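Local coordinates for DNA repair protein RECN (Deinococcus radiodurans, PDB 4ABY) that hydrolyses ATP and probably takes part in recombinational repair of DNA double-strand breaks, represented here by the head domain of this SMC-like protein, at residues Ile75-Leu80 against Val320-Asp325; Val277-Ser282 against Gly290-Val295. All blocks are in the same frame, centred on the assembly; numbering follows the deposited sequence.

The two contacts divide the RecN head domain between its nucleotide-binding core and a more peripheral region, their centres about 22 Å apart. In contact 1 every touching residue is buried: helix 69-83 meets strand 318-321 and the turn after it, methyl groups do the packing, no hydrogen bond crosses, and the predicted ATP site is close by. Contact 2 is only partly buried and local in sequence, folding the loop before helix 298-312 against strand 276-282; it adds one backbone hydrogen bond and a weak second one beside a leucine-centred apolar patch. The two share no strand or helix, yet helix 298-312 borders both, through S302 at contact 1 and V304 at contact 2.

Contact 1: residues Ile75-Leu80 against Val320-Asp325; sequences IIVDAL and VFDEVD
V320 holds CG1 anti to its backbone N (chi1 172°) and I76 likewise holds CG2 anti to its own, which turns these methyls to each other across the contact, I76 CG2 lying 3.5 Å from V320 CG1. The same I76 methyl also reaches the second branch of the valine, with I76 CG2 3.8 Å from V320 CG2, and thus touches both prongs of the fork. One helical turn on from I76, L80 leans on V320 from the CG2 side, its CD1 lying 3.9 Å from V320 CG2. V77 spans the step between strand and turn: its CG2 is 4.2 Å from V320 CG1 and packs more closely on the acidic side chain of D322, 3.8 Å from D322 CG, the two side chains crossing at about a right angle. This is the P-loop NTPase arrangement, in which the helix following the Walker A loop lies on the central sheet. Strand 318-321, followed by D322 and E323, has the position and sequence of a Walker B motif. L350 of the adjacent strand 348-352 extends the apolar surface beneath I76, L80 and V320, while F321 points away from helix 69-83, and its side chain packs on L340 and L343 of helix 330-343. V77 CG2 borders the D322 carboxylate, whose polar end is engaged by Q154, NE2 hydrogen-bonding OD2. K73, predicted to bind ATP, lies near D322 and forms a salt bridge with D78, whose OD1 remains 6.9 Å from D322 OD2. On the backbone, the carbonyl oxygen of D322 accepts a hydrogen bond from S302 of helix 298-312.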
ATOM      1  N   ILE A  75       6.061 -14.679  -2.616  1.00 19.43           N
ATOM      2  CA  ILE A  75       6.750 -13.924  -3.645  1.00 19.89           C
ATOM      3  C   ILE A  75       6.451 -12.435  -3.554  1.00 22.07           C
ATOM      4  O   ILE A  75       7.354 -11.605  -3.578  1.00 25.02           O
ATOM      5  CB  ILE A  75       6.359 -14.440  -5.031  1.00 17.15           C
ATOM      6  CG1 ILE A  75       6.732 -15.915  -5.150  1.00 22.73           C
ATOM      7  CG2 ILE A  75       7.030 -13.628  -6.112  1.00 17.04           C
ATOM      8  CD1 ILE A  75       6.389 -16.523  -6.486  1.00 26.62           C
ATOM      9  N   ILE A  76       5.177 -12.099  -3.426  1.00 20.84           N
ATOM     10  CA  ILE A  76       4.750 -10.716  -3.550  1.00 20.50           C
ATOM     11  C   ILE A  76       4.618  -9.955  -2.239  1.00 22.76           C
ATOM     12  O   ILE A  76       4.951  -8.775  -2.165  1.00 25.65           O
ATOM     13  CB  ILE A  76       3.425 -10.631  -4.282  1.00 19.48           C
ATOM     14  CG1 ILE A  76       3.569 -11.292  -5.644  1.00 23.05           C
ATOM     15  CG2 ILE A  76       2.998  -9.192  -4.441  1.00 19.50           C
ATOM     16  CD1 ILE A  76       4.626 -10.651  -6.471  1.00 35.14           C
ATOM     17  N   VAL A  77       4.113 -10.614  -1.209  1.00 20.15           N
ATOM     18  CA  VAL A  77       3.967  -9.947   0.068  1.00 19.87           C
ATOM     19  C   VAL A  77       5.199 -10.196   0.931  1.00 19.94           C
ATOM     20  O   VAL A  77       5.835  -9.254   1.392  1.00 22.16           O
ATOM     21  CB  VAL A  77       2.688 -10.371   0.808  1.00 22.19           C
ATOM     22  CG1 VAL A  77       2.494  -9.531   2.052  1.00 20.32           C
ATOM     23  CG2 VAL A  77       1.492 -10.229  -0.110  1.00 24.38           C
ATOM     24  N   ASP A  78       5.543 -11.465   1.125  1.00 20.64           N
ATOM     25  CA  ASP A  78       6.642 -11.842   2.009  1.00 20.38           C
ATOM     26  C   ASP A  78       8.005 -11.397   1.503  1.00 19.71           C
ATOM     27  O   ASP A  78       8.767 -10.777   2.235  1.00 22.46           O
ATOM     28  CB  ASP A  78       6.638 -13.350   2.257  1.00 24.13           C
ATOM     29  CG  ASP A  78       5.472 -13.793   3.122  1.00 28.87           C
ATOM     30  OD1 ASP A  78       4.873 -12.930   3.796  1.00 26.37           O
ATOM     31  OD2 ASP A  78       5.157 -15.001   3.134  1.00 31.78           O
ATOM     32  N   ALA A  79       8.317 -11.715   0.253  1.00 21.90           N
ATOM     33  CA  ALA A  79       9.610 -11.351  -0.320  1.00 20.37           C
ATOM     34  C   ALA A  79       9.752  -9.844  -0.460  1.00 21.27           C
ATOM     35  O   ALA A  79      10.668  -9.254   0.098  1.00 26.03           O
ATOM     36  CB  ALA A  79       9.817 -12.026  -1.660  1.00 20.46           C
ATOM     37  N   LEU A  80       8.847  -9.219  -1.205  1.00 20.46           N
ATOM     38  CA  LEU A  80       8.910  -7.775  -1.393  1.00 19.61           C
ATOM     39  C   LEU A  80       8.938  -7.042  -0.053  1.00 21.26           C
ATOM     40  O   LEU A  80       9.498  -5.956   0.056  1.00 25.52           O
ATOM     41  CB  LEU A  80       7.744  -7.280  -2.248  1.00 17.64           C
ATOM     42  CG  LEU A  80       7.734  -7.743  -3.703  1.00 16.12           C
ATOM     43  CD1 LEU A  80       6.520  -7.191  -4.422  1.00 19.27           C
ATOM     44  CD2 LEU A  80       9.005  -7.318  -4.405  1.00 18.34           C
ATOM     45  N   VAL A 320       1.215  -3.106  -3.710  1.00 20.39           N
ATOM     46  CA  VAL A 320       0.837  -4.487  -3.443  1.00 19.92           C
ATOM     47  C   VAL A 320      -0.335  -4.587  -2.476  1.00 22.10           C
ATOM     48  O   VAL A 320      -0.329  -3.971  -1.411  1.00 21.60           O
ATOM     49  CB  VAL A 320       2.021  -5.296  -2.880  1.00 17.98           C
ATOM     50  CG1 VAL A 320       1.556  -6.672  -2.430  1.00 19.31           C
ATOM     51  CG2 VAL A 320       3.126  -5.412  -3.920  1.00 16.84           C
ATOM     52  N   PHE A 321      -1.334  -5.377  -2.850  1.00 22.40           N
ATOM     53  CA  PHE A 321      -2.494  -5.597  -2.002  1.00 22.31           C
ATOM     54  C   PHE A 321      -2.557  -7.078  -1.663  1.00 25.51           C
ATOM     55  O   PHE A 321      -2.492  -7.925  -2.553  1.00 28.96           O
ATOM     56  CB  PHE A 321      -3.775  -5.160  -2.714  1.00 19.76           C
ATOM     57  CG  PHE A 321      -3.785  -3.712  -3.109  1.00 17.79           C
ATOM     58  CD1 PHE A 321      -4.243  -2.743  -2.232  1.00 21.30           C
ATOM     59  CD2 PHE A 321      -3.334  -3.318  -4.358  1.00 17.84           C
ATOM     60  CE1 PHE A 321      -4.254  -1.410  -2.593  1.00 19.64           C
ATOM     61  CE2 PHE A 321      -3.343  -1.985  -4.725  1.00 19.66           C
ATOM     62  CZ  PHE A 321      -3.803  -1.030  -3.841  1.00 19.17           C
ATOM     63  N   ASP A 322      -2.751  -7.391  -0.407  1.00 26.53           N
ATOM     64  CA  ASP A 322      -2.888  -8.757   0.001  1.00 32.00           C
ATOM     65  C   ASP A 322      -4.272  -9.014   0.499  1.00 40.03           C
ATOM     66  O   ASP A 322      -4.751  -8.328   1.351  1.00 49.99           O
ATOM     67  CB  ASP A 322      -1.992  -9.013   1.177  1.00 33.92           C
ATOM     68  CG  ASP A 322      -1.905 -10.448   1.535  1.00 36.60           C
ATOM     69  OD1 ASP A 322      -2.101 -11.293   0.665  1.00 32.10           O
ATOM     70  OD2 ASP A 322      -1.621 -10.733   2.686  1.00 36.67           O
ATOM     71  N   GLU A 323      -4.936 -10.027   0.013  1.00 29.93           N
ATOM     72  CA  GLU A 323      -6.175 -10.286   0.625  1.00 30.21           C
ATOM     73  C   GLU A 323      -7.265  -9.354   0.326  1.00 28.79           C
ATOM     74  O   GLU A 323      -8.144  -9.269   1.103  1.00 32.89           O
ATOM     75  CB  GLU A 323      -5.950 -10.218   2.121  1.00 38.24           C
ATOM     76  CG  GLU A 323      -5.754 -11.564   2.790  1.00 37.99           C
ATOM     77  CD  GLU A 323      -5.723 -11.467   4.266  1.00 40.89           C
ATOM     78  OE1 GLU A 323      -4.693 -11.127   4.816  1.00 41.92           O
ATOM     79  OE2 GLU A 323      -6.729 -11.742   4.902  1.00 42.15           O
ATOM     80  N   VAL A 324      -7.260  -8.652  -0.779  1.00 30.09           N
ATOM     81  CA  VAL A 324      -8.371  -7.731  -1.010  1.00 28.56           C
ATOM     82  C   VAL A 324      -9.445  -8.516  -1.590  1.00 24.74           C
ATOM     83  O   VAL A 324     -10.540  -8.049  -1.623  1.00 24.29           O
ATOM     84  CB  VAL A 324      -7.427  -7.273  -2.111  1.00 22.81           C
ATOM     85  CG1 VAL A 324      -7.411  -8.246  -3.206  1.00 24.51           C
ATOM     86  CG2 VAL A 324      -7.857  -5.962  -2.658  1.00 18.85           C
ATOM     87  N   ASP A 325      -9.200  -9.764  -1.940  1.00 25.03           N
ATOM     88  CA  ASP A 325     -10.386 -10.540  -2.236  1.00 28.12           C
ATOM     89  C   ASP A 325     -10.870 -11.351  -1.098  1.00 27.30           C
ATOM     90  O   ASP A 325     -11.707 -12.187  -1.254  1.00 29.09           O
ATOM     91  CB  ASP A 325     -10.089 -11.517  -3.351  1.00 28.38           C
ATOM     92  CG  ASP A 325      -8.909 -12.321  -3.094  1.00 29.32           C
ATOM     93  OD1 ASP A 325      -8.292 -12.100  -2.100  1.00 33.37           O
ATOM     94  OD2 ASP A 325      -8.598 -13.183  -3.879  1.00 30.98           O
TER

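Contact 2: residues Val277-Ser282 against Gly290-Val295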
ATOM      1  N   VAL A 277      -4.614  15.921  12.450  1.00 25.06           N
ATOM      2  CA  VAL A 277      -5.654  15.457  11.541  1.00 27.81           C
ATOM      3  C   VAL A 277      -5.667  13.938  11.462  1.00 31.09           C
ATOM      4  O   VAL A 277      -4.697  13.323  11.017  1.00 31.69           O
ATOM      5  CB  VAL A 277      -5.507  16.059  10.136  1.00 29.19           C
ATOM      6  CG1 VAL A 277      -6.458  15.370   9.171  1.00 33.39           C
ATOM      7  CG2 VAL A 277      -5.775  17.556  10.175  1.00 24.45           C
ATOM      8  N   LEU A 278      -6.770  13.343  11.904  1.00 31.40           N
ATOM      9  CA  LEU A 278      -6.873  11.890  12.003  1.00 32.02           C
ATOM     10  C   LEU A 278      -7.981  11.344  11.115  1.00 34.51           C
ATOM     11  O   LEU A 278      -9.019  11.983  10.938  1.00 34.36           O
ATOM     12  CB  LEU A 278      -7.129  11.480  13.452  1.00 31.68           C
ATOM     13  CG  LEU A 278      -6.054  11.907  14.447  1.00 31.41           C
ATOM     14  CD1 LEU A 278      -6.674  12.408  15.748  1.00 29.97           C
ATOM     15  CD2 LEU A 278      -5.083  10.769  14.693  1.00 29.60           C
ATOM     16  N   LEU A 279      -7.750  10.157  10.560  1.00 33.65           N
ATOM     17  CA  LEU A 279      -8.738   9.498   9.718  1.00 30.47           C
ATOM     18  C   LEU A 279      -9.386   8.337  10.466  1.00 28.79           C
ATOM     19  O   LEU A 279      -8.706   7.395  10.874  1.00 33.37           O
ATOM     20  CB  LEU A 279      -8.089   8.999   8.431  1.00 29.91           C
ATOM     21  CG  LEU A 279      -9.061   8.374   7.439  1.00 32.85           C
ATOM     22  CD1 LEU A 279     -10.139   9.384   7.080  1.00 33.55           C
ATOM     23  CD2 LEU A 279      -8.330   7.885   6.198  1.00 30.18           C
ATOM     24  N   ARG A 280     -10.699   8.416  10.642  1.00 25.75           N
ATOM     25  CA  ARG A 280     -11.431   7.411  11.401  1.00 27.76           C
ATOM     26  C   ARG A 280     -12.416   6.675  10.499  1.00 33.47           C
ATOM     27  O   ARG A 280     -12.985   7.261   9.584  1.00 37.39           O
ATOM     28  CB  ARG A 280     -12.154   8.068  12.578  1.00 35.64           C
ATOM     29  CG  ARG A 280     -11.219   8.849  13.503  1.00 40.69           C
ATOM     30  CD  ARG A 280     -11.963   9.553  14.630  1.00 38.43           C
ATOM     31  NE  ARG A 280     -12.539   8.618  15.590  1.00 37.19           N
ATOM     32  CZ  ARG A 280     -13.762   8.740  16.095  1.00 44.85           C
ATOM     33  NH1 ARG A 280     -14.530   9.759  15.726  1.00 43.58           N
ATOM     34  NH2 ARG A 280     -14.223   7.848  16.965  1.00 43.11           N
ATOM     35  N   PHE A 281     -12.614   5.386  10.762  1.00 32.76           N
ATOM     36  CA  PHE A 281     -13.367   4.534   9.852  1.00 30.44           C
ATOM     37  C   PHE A 281     -14.053   3.382  10.575  1.00 31.97           C
ATOM     38  O   PHE A 281     -13.482   2.773  11.480  1.00 31.53           O
ATOM     39  CB  PHE A 281     -12.426   3.991   8.769  1.00 29.94           C
ATOM     40  CG  PHE A 281     -13.071   3.018   7.820  1.00 27.74           C
ATOM     41  CD1 PHE A 281     -13.790   3.470   6.727  1.00 26.41           C
ATOM     42  CD2 PHE A 281     -12.930   1.652   8.006  1.00 26.59           C
ATOM     43  CE1 PHE A 281     -14.370   2.579   5.850  1.00 26.39           C
ATOM     44  CE2 PHE A 281     -13.511   0.756   7.134  1.00 23.92           C
ATOM     45  CZ  PHE A 281     -14.231   1.218   6.054  1.00 26.62           C
ATOM     46  N   SER A 282     -15.287   3.096  10.170  1.00 33.95           N
ATOM     47  CA  SER A 282     -16.001   1.908  10.620  1.00 35.79           C
ATOM     48  C   SER A 282     -16.504   1.157   9.397  1.00 35.58           C
ATOM     49  O   SER A 282     -17.128   1.746   8.515  1.00 33.96           O
ATOM     50  CB  SER A 282     -17.175   2.285  11.522  1.00 38.66           C
ATOM     51  OG  SER A 282     -18.147   3.025  10.805  1.00 40.73           O
ATOM     52  N   GLY A 290     -13.212   4.562  14.308  1.00 33.74           N
ATOM     53  CA  GLY A 290     -11.928   4.352  14.945  1.00 33.74           C
ATOM     54  C   GLY A 290     -10.818   4.361  13.922  1.00 31.82           C
ATOM     55  O   GLY A 290     -11.075   4.497  12.732  1.00 33.90           O
ATOM     56  N   PRO A 291      -9.571   4.221  14.381  1.00 36.02           N
ATOM     57  CA  PRO A 291      -8.414   4.182  13.482  1.00 40.14           C
ATOM     58  C   PRO A 291      -8.597   3.121  12.404  1.00 38.11           C
ATOM     59  O   PRO A 291      -9.302   2.139  12.641  1.00 42.26           O
ATOM     60  CB  PRO A 291      -7.268   3.795  14.420  1.00 41.21           C
ATOM     61  CG  PRO A 291      -7.699   4.301  15.759  1.00 33.45           C
ATOM     62  CD  PRO A 291      -9.182   4.096  15.797  1.00 37.87           C
ATOM     63  N   LEU A 292      -7.989   3.309  11.238  1.00 33.99           N
ATOM     64  CA  LEU A 292      -8.114   2.307  10.186  1.00 36.55           C
ATOM     65  C   LEU A 292      -7.374   1.037  10.563  1.00 37.86           C
ATOM     66  O   LEU A 292      -7.627  -0.022  10.004  1.00 42.60           O
ATOM     67  CB  LEU A 292      -7.616   2.827   8.839  1.00 36.73           C
ATOM     68  CG  LEU A 292      -8.557   3.752   8.069  1.00 37.14           C
ATOM     69  CD1 LEU A 292      -8.699   5.077   8.795  1.00 37.92           C
ATOM     70  CD2 LEU A 292      -8.041   3.972   6.661  1.00 36.99           C
ATOM     71  N   SER A 293      -6.462   1.144  11.520  1.00 41.82           N
ATOM     72  CA  SER A 293      -5.724  -0.021  11.984  1.00 42.77           C
ATOM     73  C   SER A 293      -6.635  -0.980  12.754  1.00 44.40           C
ATOM     74  O   SER A 293      -6.268  -2.127  13.006  1.00 50.30           O
ATOM     75  CB  SER A 293      -4.527   0.403  12.845  1.00 44.11           C
ATOM     76  OG  SER A 293      -4.942   0.977  14.073  1.00 44.90           O
ATOM     77  N   ASP A 294      -7.828  -0.513  13.109  1.00 43.20           N
ATOM     78  CA  ASP A 294      -8.757  -1.309  13.912  1.00 45.39           C
ATOM     79  C   ASP A 294      -9.819  -2.051  13.097  1.00 49.48           C
ATOM     80  O   ASP A 294     -10.803  -2.541  13.655  1.00 51.88           O
ATOM     81  CB  ASP A 294      -9.435  -0.438  14.974  1.00 47.15           C
ATOM     82  CG  ASP A 294      -8.461   0.072  16.014  1.00 53.80           C
ATOM     83  OD1 ASP A 294      -7.282  -0.351  15.974  1.00 50.31           O
ATOM     84  OD2 ASP A 294      -8.875   0.894  16.868  1.00 46.81           O
ATOM     85  N   VAL A 295      -9.629  -2.127  11.783  1.00 47.79           N
ATOM     86  CA  VAL A 295     -10.506  -2.937  10.944  1.00 44.66           C
ATOM     87  C   VAL A 295     -10.244  -4.414  11.209  1.00 49.19           C
ATOM     88  O   VAL A 295      -9.096  -4.871  11.217  1.00 43.92           O
ATOM     89  CB  VAL A 295     -10.310  -2.647   9.449  1.00 41.18           C
ATOM     90  CG1 VAL A 295     -10.765  -1.238   9.123  1.00 37.27           C
ATOM     91  CG2 VAL A 295      -8.856  -2.859   9.050  1.00 40.19           C
TER
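L292 fills the middle of the contact, pressing its CD1 methyl between L279 and F281 of the strand. On the first of these it lies against the branch point, with L292 CD1 3.6 Å from L279 CG, and the two leucine side chains cross obliquely. On the second it meets the root of the side chain, L292 CD1 being 3.9 Å from F281 CB. F281 has CG anti to the backbone N (chi1 176°), and V295 approaches its ring at the edge, near its plane, with V295 CG1 3.8 Å from F281 CD2. Exchanging L292 for an alanine would probably open a gap between L279 and F281, since the CG and both methyls that touch them would be gone. The segment 290-295 belongs to the loop joining strand 276-282, one partner of a two-stranded antiparallel sheet with strand 258-266, to helix 298-312, which opens with the ABC-type signature sequence; V304 and M305 of that helix also touch L292. A short 3-10 turn at 292-293, with D294 N 3.1 Å from P291 O, lets the chain bring both L292 and V295 to the strand. Farther out, F281 N donates a hydrogen bond to G290 O at 2.7 Å, nearly straight at 159°. The return bond, from G290 N to F281 O, is weak. R280 lies alongside G290 at this edge, its CB 3.7 Å from G290 O, and sends its guanidinium to a salt bridge with E260 of strand 258-266.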